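Local coordinates for protein peroxisomal catalase A (Saccharomyces cerevisiae, PDB 1A4E) that converts hydrogen peroxide to water and oxygen at a heme iron, probably protecting cells from the peroxide made by peroxisomal oxidases, at residues 56-61 and 103-108; 183-188 and 443-448; 191-196 and 254-259; 220-225 and 296-301; 238-241 and 245-248. One frame throughout, in Å; residues are numbered along the deposited sequence.

Contact 1: residues 56-61 and 103-108; sequences HAHGSG and SADTVR. With HEM (protoporphyrin IX containing Fe), chain I; AZI (azide ion), chain H.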
# COMPACT_ATOMS: atom_id res chain seq x y z
N HIS B 56 12.60 -10.10 13.64
CA HIS B 56 12.46 -11.51 13.32
C HIS B 56 12.17 -11.72 11.84
O HIS B 56 11.36 -12.54 11.45
CB HIS B 56 11.35 -12.17 14.15
CG HIS B 56 11.63 -12.38 15.63
ND1 HIS B 56 11.95 -13.52 16.24
CD2 HIS B 56 11.52 -11.42 16.60
CE1 HIS B 56 12.02 -13.29 17.52
NE2 HIS B 56 11.76 -12.03 17.73
N ALA B 57 12.85 -10.96 10.99
CA ALA B 57 12.68 -11.05 9.54
C ALA B 57 13.04 -12.40 8.92
O ALA B 57 12.36 -12.89 8.01
CB ALA B 57 13.53 -9.97 8.89
N HIS B 58 14.09 -13.04 9.43
CA HIS B 58 14.58 -14.30 8.91
C HIS B 58 14.06 -15.46 9.74
O HIS B 58 14.25 -15.47 10.95
CB HIS B 58 16.11 -14.27 8.93
CG HIS B 58 16.69 -15.48 8.23
ND1 HIS B 58 16.63 -15.73 6.93
CD2 HIS B 58 17.36 -16.51 8.83
CE1 HIS B 58 17.22 -16.87 6.71
NE2 HIS B 58 17.65 -17.32 7.85
N GLY B 59 13.46 -16.47 9.09
CA GLY B 59 12.92 -17.62 9.81
C GLY B 59 12.62 -18.84 8.95
O GLY B 59 12.89 -18.89 7.75
N SER B 60 12.03 -19.84 9.62
CA SER B 60 11.68 -21.15 9.09
C SER B 60 10.39 -21.63 9.73
O SER B 60 10.03 -21.18 10.81
CB SER B 60 12.76 -22.16 9.41
OG SER B 60 14.01 -21.83 8.86
N GLY B 61 9.67 -22.58 9.14
CA GLY B 61 8.44 -23.04 9.77
C GLY B 61 8.05 -24.45 9.39
O GLY B 61 8.62 -25.05 8.48
N SER B 103 19.86 -12.93 5.96
CA SER B 103 20.90 -13.25 6.93
C SER B 103 20.98 -14.72 7.30
O SER B 103 20.06 -15.49 7.03
CB SER B 103 20.68 -12.40 8.17
OG SER B 103 19.43 -12.68 8.79
N ALA B 104 22.11 -15.09 7.90
CA ALA B 104 22.41 -16.46 8.27
C ALA B 104 21.67 -17.02 9.46
O ALA B 104 21.27 -16.32 10.38
CB ALA B 104 23.88 -16.62 8.55
N ASP B 105 21.52 -18.34 9.44
CA ASP B 105 20.87 -19.06 10.52
C ASP B 105 21.64 -19.18 11.81
O ASP B 105 21.06 -19.10 12.89
CB ASP B 105 20.54 -20.47 10.06
CG ASP B 105 19.25 -20.59 9.28
OD1 ASP B 105 18.45 -19.66 9.28
OD2 ASP B 105 19.03 -21.63 8.68
N THR B 106 22.96 -19.39 11.69
CA THR B 106 23.79 -19.60 12.86
C THR B 106 24.56 -18.36 13.29
O THR B 106 25.78 -18.28 13.21
CB THR B 106 24.76 -20.81 12.56
OG1 THR B 106 25.54 -20.48 11.42
CG2 THR B 106 24.00 -22.11 12.32
N VAL B 107 23.80 -17.33 13.70
CA VAL B 107 24.37 -16.11 14.27
C VAL B 107 24.00 -16.08 15.75
O VAL B 107 23.19 -16.88 16.21
CB VAL B 107 23.83 -14.79 13.62
CG1 VAL B 107 24.32 -14.73 12.19
CG2 VAL B 107 22.31 -14.72 13.72
N ARG B 108 24.57 -15.17 16.55
CA ARG B 108 24.17 -15.04 17.94
C ARG B 108 22.96 -14.14 17.96
O ARG B 108 22.96 -13.04 17.39
CB ARG B 108 25.32 -14.45 18.75
CG ARG B 108 24.92 -13.93 20.13
CD ARG B 108 26.15 -13.74 21.00
NE ARG B 108 26.44 -15.04 21.58
CZ ARG B 108 27.57 -15.69 21.36
NH1 ARG B 108 28.54 -15.21 20.60
NH2 ARG B 108 27.71 -16.89 21.89
CHA HEM I . 7.92 -10.52 16.20
CHB HEM I . 6.92 -6.42 18.47
CHC HEM I . 8.73 -8.24 22.51
CHD HEM I . 8.73 -12.60 20.47
C1A HEM I . 7.64 -9.19 16.43
C2A HEM I . 7.02 -8.31 15.46
C3A HEM I . 6.66 -7.18 16.12
C4A HEM I . 7.09 -7.36 17.49
CMA HEM I . 5.88 -5.99 15.58
CAA HEM I . 6.76 -8.63 14.00
CBA HEM I . 5.30 -8.99 13.83
CGA HEM I . 4.88 -9.31 12.41
O1A HEM I . 5.18 -8.56 11.48
O2A HEM I . 4.23 -10.33 12.25
C1B HEM I . 7.30 -6.57 19.79
C2B HEM I . 7.21 -5.52 20.77
C3B HEM I . 7.82 -5.99 21.91
C4B HEM I . 8.25 -7.35 21.58
CMB HEM I . 6.56 -4.17 20.50
CAB HEM I . 8.05 -5.38 23.15
CBB HEM I . 7.45 -4.13 23.66
C1C HEM I . 8.86 -9.60 22.32
C2C HEM I . 9.05 -10.55 23.40
C3C HEM I . 8.99 -11.79 22.84
C4C HEM I . 8.77 -11.59 21.42
CMC HEM I . 9.23 -10.17 24.87
CAC HEM I . 9.05 -13.02 23.48
CBC HEM I . 8.13 -13.43 24.51
C1D HEM I . 8.53 -12.41 19.12
C2D HEM I . 8.51 -13.47 18.14
C3D HEM I . 8.32 -12.88 16.94
C4D HEM I . 8.19 -11.46 17.18
CMD HEM I . 8.67 -14.96 18.40
CAD HEM I . 8.29 -13.56 15.59
CBD HEM I . 6.92 -14.04 15.16
CGD HEM I . 7.02 -14.76 13.83
O1D HEM I . 7.71 -15.77 13.75
O2D HEM I . 6.42 -14.32 12.85
NA HEM I . 7.65 -8.60 17.69
NB HEM I . 7.91 -7.69 20.29
NC HEM I . 8.64 -10.24 21.12
ND HEM I . 8.31 -11.18 18.53
FE HEM I . 8.17 -9.42 19.40
N1 AZI H . 10.15 -8.91 18.95
N2 AZI H . 11.12 -9.71 19.57
N3 AZI H . 12.09 -10.49 20.20
O HOH W 1 15.66 -19.78 9.59

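Contact 2: residues 183-188 and 443-448; sequences FSDRGT and PGQQKN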
# COMPACT_ATOMS: atom_id res chain seq x y z
N PHE B 183 24.89 -14.17 25.39
CA PHE B 183 26.29 -14.43 25.13
C PHE B 183 26.83 -15.76 25.63
O PHE B 183 28.02 -16.03 25.50
CB PHE B 183 27.10 -13.29 25.70
CG PHE B 183 27.10 -12.09 24.75
CD1 PHE B 183 28.02 -12.03 23.71
CD2 PHE B 183 26.17 -11.06 24.93
CE1 PHE B 183 28.01 -10.94 22.83
CE2 PHE B 183 26.17 -9.98 24.05
CZ PHE B 183 27.08 -9.92 23.00
N SER B 184 25.97 -16.61 26.20
CA SER B 184 26.38 -17.97 26.50
C SER B 184 26.24 -18.76 25.19
O SER B 184 25.79 -18.21 24.18
CB SER B 184 25.49 -18.57 27.57
OG SER B 184 24.18 -18.84 27.12
N ASP B 185 26.60 -20.05 25.16
CA ASP B 185 26.45 -20.82 23.93
C ASP B 185 25.00 -21.15 23.57
O ASP B 185 24.72 -21.60 22.46
CB ASP B 185 27.27 -22.11 24.03
CG ASP B 185 28.78 -21.93 23.92
OD1 ASP B 185 29.26 -20.84 23.60
OD2 ASP B 185 29.49 -22.90 24.15
N ARG B 186 24.07 -20.90 24.51
CA ARG B 186 22.64 -20.99 24.27
C ARG B 186 22.21 -19.93 23.25
O ARG B 186 21.18 -20.06 22.61
CB ARG B 186 21.87 -20.76 25.56
CG ARG B 186 22.13 -21.79 26.64
CD ARG B 186 21.36 -23.07 26.38
NE ARG B 186 19.94 -22.83 26.54
CZ ARG B 186 19.22 -23.36 27.55
NH1 ARG B 186 19.78 -24.16 28.47
NH2 ARG B 186 17.92 -23.07 27.62
N GLY B 187 23.02 -18.87 23.09
CA GLY B 187 22.80 -17.81 22.11
C GLY B 187 23.02 -18.25 20.67
O GLY B 187 22.63 -17.55 19.74
N THR B 188 23.69 -19.40 20.47
CA THR B 188 23.87 -19.99 19.15
C THR B 188 23.47 -21.48 19.18
O THR B 188 24.34 -22.35 19.25
CB THR B 188 25.36 -19.83 18.69
OG1 THR B 188 26.18 -20.36 19.72
CG2 THR B 188 25.76 -18.39 18.41
N PRO B 443 31.28 -27.66 32.50
CA PRO B 443 32.67 -27.41 32.14
C PRO B 443 32.88 -26.65 30.84
O PRO B 443 32.38 -27.04 29.78
CB PRO B 443 33.31 -28.78 32.12
CG PRO B 443 32.45 -29.56 33.07
CD PRO B 443 31.07 -29.09 32.69
N GLY B 444 33.61 -25.54 30.94
CA GLY B 444 33.94 -24.70 29.79
C GLY B 444 32.96 -23.57 29.47
O GLY B 444 33.30 -22.68 28.69
N GLN B 445 31.75 -23.57 30.05
CA GLN B 445 30.76 -22.54 29.77
C GLN B 445 31.02 -21.14 30.31
O GLN B 445 30.55 -20.18 29.69
CB GLN B 445 29.39 -22.99 30.25
CG GLN B 445 28.75 -23.98 29.29
CD GLN B 445 28.67 -23.50 27.84
OE1 GLN B 445 28.08 -22.46 27.52
NE2 GLN B 445 29.30 -24.25 26.95
N GLN B 446 31.73 -21.00 31.44
CA GLN B 446 32.07 -19.68 31.96
C GLN B 446 33.23 -19.04 31.21
O GLN B 446 33.35 -17.82 31.16
CB GLN B 446 32.45 -19.76 33.42
CG GLN B 446 31.31 -20.13 34.33
CD GLN B 446 31.66 -19.96 35.80
OE1 GLN B 446 32.76 -20.29 36.24
NE2 GLN B 446 30.74 -19.41 36.58
N LYS B 447 34.12 -19.88 30.64
CA LYS B 447 35.22 -19.42 29.81
C LYS B 447 34.66 -18.95 28.48
O LYS B 447 35.04 -17.90 27.96
CB LYS B 447 36.22 -20.53 29.53
CG LYS B 447 36.95 -21.03 30.77
CD LYS B 447 37.73 -22.32 30.50
CE LYS B 447 38.98 -22.14 29.63
NZ LYS B 447 39.96 -21.29 30.28
N ASN B 448 33.73 -19.76 27.94
CA ASN B 448 33.04 -19.43 26.70
C ASN B 448 32.20 -18.18 26.85
O ASN B 448 32.22 -17.39 25.92
CB ASN B 448 32.14 -20.57 26.25
CG ASN B 448 32.91 -21.73 25.63
OD1 ASN B 448 34.11 -21.66 25.38
ND2 ASN B 448 32.24 -22.84 25.36

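Contact 3: residues 191-196 and 254-259; sequences NYRSMH and NGNYPS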
# COMPACT_ATOMS: atom_id res chain seq x y z
N ASN B 191 20.57 -26.10 16.18
CA ASN B 191 19.43 -26.07 15.29
C ASN B 191 18.17 -25.75 16.08
O ASN B 191 18.21 -25.61 17.31
CB ASN B 191 19.28 -27.42 14.60
CG ASN B 191 19.23 -28.63 15.51
OD1 ASN B 191 18.29 -28.83 16.27
ND2 ASN B 191 20.25 -29.47 15.45
N TYR B 192 17.02 -25.62 15.40
CA TYR B 192 15.74 -25.31 16.04
C TYR B 192 15.13 -26.44 16.86
O TYR B 192 14.31 -26.20 17.74
CB TYR B 192 14.74 -24.88 14.97
CG TYR B 192 15.08 -23.55 14.30
CD1 TYR B 192 15.45 -22.46 15.09
CD2 TYR B 192 15.03 -23.43 12.91
CE1 TYR B 192 15.77 -21.24 14.50
CE2 TYR B 192 15.36 -22.21 12.31
CZ TYR B 192 15.73 -21.13 13.11
OH TYR B 192 16.07 -19.92 12.53
N ARG B 193 15.55 -27.67 16.57
CA ARG B 193 15.08 -28.85 17.29
C ARG B 193 15.79 -29.03 18.62
O ARG B 193 15.40 -29.85 19.44
CB ARG B 193 15.32 -30.08 16.43
CG ARG B 193 14.55 -30.03 15.12
CD ARG B 193 15.25 -30.79 14.02
NE ARG B 193 15.54 -32.16 14.41
CZ ARG B 193 16.76 -32.68 14.32
NH1 ARG B 193 17.80 -32.00 13.86
NH2 ARG B 193 16.94 -33.92 14.73
N SER B 194 16.84 -28.24 18.87
CA SER B 194 17.66 -28.39 20.06
C SER B 194 17.60 -27.19 21.00
O SER B 194 18.59 -26.86 21.64
CB SER B 194 19.09 -28.64 19.60
OG SER B 194 19.21 -29.81 18.81
N MET B 195 16.43 -26.53 21.08
CA MET B 195 16.24 -25.38 21.95
C MET B 195 14.87 -25.38 22.60
O MET B 195 13.95 -26.07 22.15
CB MET B 195 16.40 -24.06 21.18
CG MET B 195 15.52 -23.94 19.94
SD MET B 195 15.58 -22.32 19.14
CE MET B 195 13.84 -22.10 18.92
N HIS B 196 14.73 -24.62 23.69
CA HIS B 196 13.46 -24.51 24.39
C HIS B 196 12.69 -23.28 23.95
O HIS B 196 13.25 -22.40 23.32
CB HIS B 196 13.69 -24.40 25.90
CG HIS B 196 14.40 -25.59 26.52
ND1 HIS B 196 14.23 -26.87 26.22
CD2 HIS B 196 15.34 -25.52 27.52
CE1 HIS B 196 15.02 -27.58 26.99
NE2 HIS B 196 15.68 -26.76 27.77
N ASN B 254 12.65 -36.85 6.53
CA ASN B 254 13.13 -38.19 6.81
C ASN B 254 12.39 -38.89 7.93
O ASN B 254 12.77 -39.98 8.35
CB ASN B 254 14.62 -38.11 7.13
CG ASN B 254 15.43 -37.75 5.88
OD1 ASN B 254 15.25 -38.34 4.81
ND2 ASN B 254 16.33 -36.77 5.97
N GLY B 255 11.31 -38.27 8.43
CA GLY B 255 10.47 -38.86 9.45
C GLY B 255 10.95 -38.69 10.88
O GLY B 255 10.28 -39.15 11.81
N ASN B 256 12.09 -38.05 11.11
CA ASN B 256 12.59 -37.82 12.45
C ASN B 256 12.03 -36.50 12.99
O ASN B 256 12.68 -35.45 13.09
CB ASN B 256 14.12 -37.84 12.35
CG ASN B 256 14.84 -37.46 13.63
OD1 ASN B 256 15.73 -36.61 13.60
ND2 ASN B 256 14.47 -38.03 14.78
N TYR B 257 10.75 -36.60 13.35
CA TYR B 257 9.95 -35.48 13.81
C TYR B 257 10.37 -34.91 15.15
O TYR B 257 10.50 -35.67 16.11
CB TYR B 257 8.49 -35.92 13.90
CG TYR B 257 7.95 -36.51 12.61
CD1 TYR B 257 8.31 -35.96 11.37
CD2 TYR B 257 7.09 -37.61 12.68
CE1 TYR B 257 7.80 -36.52 10.20
CE2 TYR B 257 6.59 -38.16 11.51
CZ TYR B 257 6.94 -37.61 10.28
OH TYR B 257 6.43 -38.14 9.11
N PRO B 258 10.63 -33.60 15.27
CA PRO B 258 11.01 -32.99 16.54
C PRO B 258 9.82 -32.80 17.47
O PRO B 258 8.73 -32.44 17.04
CB PRO B 258 11.66 -31.69 16.13
CG PRO B 258 10.92 -31.31 14.87
CD PRO B 258 10.80 -32.66 14.17
N SER B 259 10.01 -33.10 18.75
CA SER B 259 8.95 -32.85 19.71
C SER B 259 9.47 -32.11 20.93
O SER B 259 10.66 -32.04 21.23
CB SER B 259 8.31 -34.18 20.13
OG SER B 259 9.27 -35.10 20.62
O HOH W 2 14.01 -34.59 15.51

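Contact 4: residues 220-225 and 296-301; sequences KTDQGI and VGKIVL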
# COMPACT_ATOMS: atom_id res chain seq x y z
N LYS B 220 9.92 -27.53 26.50
CA LYS B 220 11.21 -28.19 26.59
C LYS B 220 11.49 -29.18 25.47
O LYS B 220 10.72 -30.11 25.25
CB LYS B 220 11.31 -28.92 27.92
CG LYS B 220 11.09 -28.08 29.17
CD LYS B 220 12.18 -27.05 29.32
CE LYS B 220 12.55 -26.85 30.78
NZ LYS B 220 12.98 -28.10 31.38
N THR B 221 12.62 -29.05 24.78
CA THR B 221 12.96 -29.98 23.71
C THR B 221 13.25 -31.40 24.15
O THR B 221 14.05 -31.67 25.05
CB THR B 221 14.16 -29.40 22.91
OG1 THR B 221 14.48 -30.41 21.97
CG2 THR B 221 15.38 -29.04 23.74
N ASP B 222 12.56 -32.34 23.49
CA ASP B 222 12.78 -33.75 23.74
C ASP B 222 14.03 -34.27 23.05
O ASP B 222 14.47 -35.38 23.33
CB ASP B 222 11.58 -34.56 23.26
CG ASP B 222 10.27 -34.20 23.94
OD1 ASP B 222 10.25 -33.62 25.02
OD2 ASP B 222 9.23 -34.50 23.35
N GLN B 223 14.63 -33.46 22.17
CA GLN B 223 15.87 -33.80 21.50
C GLN B 223 17.07 -33.39 22.35
O GLN B 223 18.18 -33.85 22.12
CB GLN B 223 15.97 -33.09 20.15
CG GLN B 223 14.99 -33.53 19.07
CD GLN B 223 13.53 -33.20 19.36
OE1 GLN B 223 12.68 -34.08 19.48
NE2 GLN B 223 13.20 -31.92 19.49
N GLY B 224 16.86 -32.53 23.36
CA GLY B 224 17.93 -32.08 24.23
C GLY B 224 18.59 -30.81 23.71
O GLY B 224 18.62 -30.55 22.51
N ILE B 225 19.12 -30.00 24.65
CA ILE B 225 19.84 -28.79 24.32
C ILE B 225 21.19 -29.14 23.71
O ILE B 225 21.98 -29.92 24.25
CB ILE B 225 20.01 -27.93 25.60
CG1 ILE B 225 18.66 -27.41 26.07
CG2 ILE B 225 20.95 -26.75 25.32
CD1 ILE B 225 17.97 -26.43 25.10
N VAL B 296 1.78 -30.49 30.81
CA VAL B 296 0.55 -30.22 30.08
C VAL B 296 0.40 -31.13 28.87
O VAL B 296 -0.61 -31.83 28.76
CB VAL B 296 0.52 -28.75 29.61
CG1 VAL B 296 -0.83 -28.46 28.95
CG2 VAL B 296 0.72 -27.81 30.78
N GLY B 297 1.36 -31.13 27.94
CA GLY B 297 1.24 -31.93 26.74
C GLY B 297 2.45 -31.90 25.83
O GLY B 297 3.55 -31.65 26.29
N LYS B 298 2.25 -32.14 24.53
CA LYS B 298 3.35 -32.23 23.56
C LYS B 298 3.12 -31.40 22.31
O LYS B 298 1.98 -31.25 21.87
CB LYS B 298 3.59 -33.63 23.02
CG LYS B 298 3.58 -34.79 23.98
CD LYS B 298 4.78 -35.70 23.76
CE LYS B 298 6.09 -35.00 24.13
NZ LYS B 298 7.10 -35.97 24.51
N ILE B 299 4.19 -30.89 21.71
CA ILE B 299 4.12 -30.28 20.39
C ILE B 299 5.01 -31.15 19.51
O ILE B 299 6.19 -31.32 19.81
CB ILE B 299 4.63 -28.82 20.43
CG1 ILE B 299 3.62 -27.96 21.19
CG2 ILE B 299 4.85 -28.29 19.01
CD1 ILE B 299 4.05 -26.49 21.40
N VAL B 300 4.46 -31.78 18.47
CA VAL B 300 5.23 -32.55 17.50
C VAL B 300 5.14 -31.80 16.17
O VAL B 300 4.06 -31.38 15.77
CB VAL B 300 4.65 -33.98 17.32
CG1 VAL B 300 5.54 -34.79 16.37
CG2 VAL B 300 4.56 -34.69 18.65
N LEU B 301 6.26 -31.58 15.48
CA LEU B 301 6.22 -30.97 14.16
C LEU B 301 6.53 -32.07 13.16
O LEU B 301 7.63 -32.62 13.12
CB LEU B 301 7.24 -29.84 14.07
CG LEU B 301 7.06 -28.63 15.00
CD1 LEU B 301 8.17 -27.65 14.72
CD2 LEU B 301 5.71 -27.96 14.78

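Contact 5: residues 238-241 and 245-248; sequences GSNP and QQDL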
# COMPACT_ATOMS: atom_id res chain seq x y z
N GLY B 238 28.92 -18.80 6.79
CA GLY B 238 29.47 -18.52 5.47
C GLY B 238 29.26 -19.69 4.52
O GLY B 238 28.91 -19.52 3.35
N SER B 239 29.48 -20.89 5.05
CA SER B 239 29.37 -22.14 4.32
C SER B 239 27.94 -22.55 3.93
O SER B 239 27.68 -23.04 2.84
CB SER B 239 30.03 -23.19 5.21
OG SER B 239 29.87 -24.51 4.76
N ASN B 240 27.01 -22.33 4.86
CA ASN B 240 25.61 -22.68 4.70
C ASN B 240 24.74 -21.73 5.53
O ASN B 240 24.39 -22.04 6.67
CB ASN B 240 25.40 -24.13 5.12
CG ASN B 240 24.00 -24.68 4.88
OD1 ASN B 240 23.07 -24.00 4.44
ND2 ASN B 240 23.82 -25.97 5.17
N PRO B 241 24.32 -20.58 4.98
CA PRO B 241 23.46 -19.60 5.64
C PRO B 241 22.08 -20.11 6.03
O PRO B 241 21.37 -19.48 6.80
CB PRO B 241 23.37 -18.45 4.67
CG PRO B 241 24.57 -18.63 3.77
CD PRO B 241 24.65 -20.13 3.63
N GLN B 245 17.30 -24.12 8.61
CA GLN B 245 16.17 -24.35 7.72
C GLN B 245 16.30 -25.73 7.06
O GLN B 245 15.34 -26.49 7.01
CB GLN B 245 16.14 -23.24 6.64
CG GLN B 245 15.23 -23.44 5.42
CD GLN B 245 13.78 -23.73 5.75
OE1 GLN B 245 13.12 -22.98 6.46
NE2 GLN B 245 13.22 -24.83 5.25
N GLN B 246 17.51 -26.04 6.60
CA GLN B 246 17.80 -27.32 6.00
C GLN B 246 17.65 -28.45 7.02
O GLN B 246 17.13 -29.51 6.69
CB GLN B 246 19.21 -27.29 5.47
CG GLN B 246 19.53 -28.55 4.71
CD GLN B 246 20.86 -28.51 3.99
OE1 GLN B 246 21.29 -29.54 3.48
NE2 GLN B 246 21.55 -27.38 3.88
N ASP B 247 18.11 -28.21 8.25
CA ASP B 247 18.00 -29.20 9.31
C ASP B 247 16.55 -29.55 9.64
O ASP B 247 16.20 -30.73 9.73
CB ASP B 247 18.71 -28.66 10.55
CG ASP B 247 18.56 -29.58 11.76
OD1 ASP B 247 19.28 -30.57 11.87
OD2 ASP B 247 17.68 -29.32 12.57
N LEU B 248 15.70 -28.52 9.81
CA LEU B 248 14.31 -28.72 10.12
C LEU B 248 13.58 -29.41 8.98
O LEU B 248 12.84 -30.38 9.23
CB LEU B 248 13.65 -27.38 10.42
CG LEU B 248 12.18 -27.38 10.82
CD1 LEU B 248 11.95 -28.20 12.09
CD2 LEU B 248 11.75 -25.94 11.05

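Contact 1: residues 56-61 and 103-108
The H58 ring is held by D105 at its edge, while the carbonyl oxygen of S103 lies over one face. Its NE2 donates to D105 OD1 across 2.9 Å in a bent bond (142°), lying near its own ring plane but meeting the carboxylate from above that group's plane. S103 O sits over the ring centre, and S103 OG approaches H58 CB at 3.7 Å. A water donates to D105 OD1 at 2.8 Å and to S60 OG at 2.7 Å, linking the carboxylate to strand 59-68 of the catalase beta barrel. Just before that strand stands the active-site H56. Its imidazole lies face-on over heme pyrrole D, the stacked distal histidine of heme catalases, and its NE2 donates to azide N3 at 2.9 Å in a nearly straight bond (166°). The second shell fixes these groups: S95 OG bonds H56 ND1, K101 O bonds H58 ND1, and D100 O bonds S103 OG. With an oxygen partner at each nitrogen, H58 may well be doubly protonated, which suits a carboxylate neighbour. D105 OD2 takes the backbone N of Q245, in the first turn of helix 243-253.

Contact 2: residues 183-188 and 443-448
D185 turns its CG to the side of its own backbone N (chi1 -73°), which points the carboxylate at helix 445-457, while Q445 folds back at chi2 (-54°) to bring its amide round to meet it. N448, one helical turn further on, needs no such bend: its shorter side chain leaves the helix towards the same oxygen. D185 OD2 therefore receives two amides. Q445 NE2 donates to it at 3.1 Å in a nearly straight bond (164°), with the oxygen in the plane of the Q445 amide but the donor tilted well above the plane of the carboxylate. N448 ND2 adds a weak hydrogen bond to D185 OD2 at 3.0 Å. Two neutral amides suit this place, since each offers an N-H to a buried acid without adding charge. Both donors start from a well-defined helix end. G444 occupies the N-cap with a positive phi that would jam a side chain against the preceding carbonyl, and N448 N closes the first turn on G444 O at 3.0 Å. D185 is likewise fixed by its backbone, as it opens a short 3-10 turn in which T188 N bonds D185 O at 3.1 Å. Its second oxygen, OD1, is taken by N452 ND2, so three amides from one side of the helix serve this carboxylate. F183 continues the join: it packs on L449 and I453, meets H456 edge-to-face and lies against W164, so the loop following helix 176-182 is laid along helix 445-457 of the C-terminal helical region.

Contact 3: residues 191-196 and 254-259
R193 reaches over P258 towards N256, the centre of an inverse gamma turn in the connection from helix 243-253 to strand 259-267. The arginine begins as a hydrocarbon. Its CB lies 4.0 Å from P258 CB, and its CG packs closer, 3.5 Å from the same P258 CB, with the proline ring set crosswise to the chain. A rigid, apolar proline suits this buried place, giving the methylenes a firm surface. About the CG-CD bond the chain bends (chi3 54°), and from NE onward its character changes. NE donates to a water at 3.1 Å that lies in the guanidinium plane, and this water in turn donates a hydrogen bond to N256 O at 2.9 Å. NH1 finds the strongest partner, D247 OD1 on helix 243-253, in a salt bridge. NH2 comes within 3.2 Å of N256 OD1, whose amide is turned steeply (76°) against the guanidinium. N256 extends its CG anti to its backbone N, which carries the amide out to the exposed surface of the turn, where a polar group is at home. One arginine can thus line both an apolar ring and the polar turn before it. The loop that bears R193 has a brace of its own: S194 OG donates to N191 OD1 at 2.9 Å, coming from above the carbonyl plane, 37° out of it.

Contact 4: residues 220-225 and 296-301
D222 and K298 form a salt bridge that leaps over a strand. D222 follows the end of strand 212-221 and K298 lies on strand 294-303, and in the antiparallel sheet of the catalase barrel strand 259-267 runs between these two. Just one pair of side chains makes the connection: K298 NZ donates to D222 OD2 at 2.8 Å, approaching from above the carboxylate plane (41° out of it). The grip is one-sided, because D222 OD1 stays 4.0 Å from K298 NZ. K298 CE comes along at 3.3 Å from D222 OD2, so the last methylene also rests beside the acid. To arrive there the lysine kinks twice, at chi2 (-132°, well off a staggered value) and at chi3 (67°); a long, flexible chain is what such a span requires. The middle strand takes part as well. T261 OG1 bonds D222 OD1 and, weakly, K298 NZ, while S259 OG bonds D222 OD2. D222 sits within the turn that ends its strand and is also backbone-bonded to S259. In that turn T221 OG1 accepts from Q223 N at 3.1 Å, an ST turn, and G224 follows with backbone angles at which a CB would collide with the preceding carbonyl oxygen. On the other strand a classic beta bulge, with V296 and G297 both opposite V262, comes directly before K298. With an ammonium and two hydroxyls around it, the D222 carboxylate probably stays ionised, and since both charged residues are partly exposed, water should screen the pair and keep its attraction modest.

Contact 5: residues 238-241 and 245-248
N240 faces Q246 across a tight bend: helix 230-239 stops at S239, N240 leaves helical angles for an extended conformation, and P241 leads into helix 243-253. N240 CA and Q246 CA lie 9.2 Å apart, and it is the two amide side chains that meet. N240 places its CG anti to its backbone N (chi1 -174°), which aims its amide at the second helix. Q246 answers with a straight chain, extended through chi2 (172°), so that the two side chains cross at about a right angle, their amide planes 52° apart. N240 ND2 lies 3.0 Å from the atom modelled as Q246 NE2, but the Q246 amide is probably turned over, so its oxygen and nitrogen should not be relied upon. Asparagine suits its place for a further reason: its OD1 accepts from D242 N, two residues on, in an Asx turn. The fixed phi of proline suits P241, the residue that leads on towards the second helix, and its backbone O accepts from D105 N. On the second helix Q246 also packs on L157 of a neighbouring subunit, and Q245 on T155 of that subunit, so the bend lies at a subunit boundary of the tetramer. The arrangement is a short helix-to-helix connection with an Asx turn just ahead of the second helix, at the point where the chain changes direction.

From the N terminus, contact 1 closes the first loop, bringing the start of strand 59-68 to the connection between strands 87-95 and 112-119, and it is complete before the others open. Contact 2 then opens at 183-188 and closes at 443-448, joining the catalase core to the C-terminal helices; contacts 3, 4 and 5 all nest inside its loop. Contacts 3 and 4 cross, since 220-225 precedes 254-259 and 296-301 follows it, and their centres lie 8 Å apart beside strand 259-267. Contact 5, a short helix-to-helix bend, nests within both. It also touches contact 1, where D105 meets both of its segments, while R108 of contact 1 reaches S184 of contact 2.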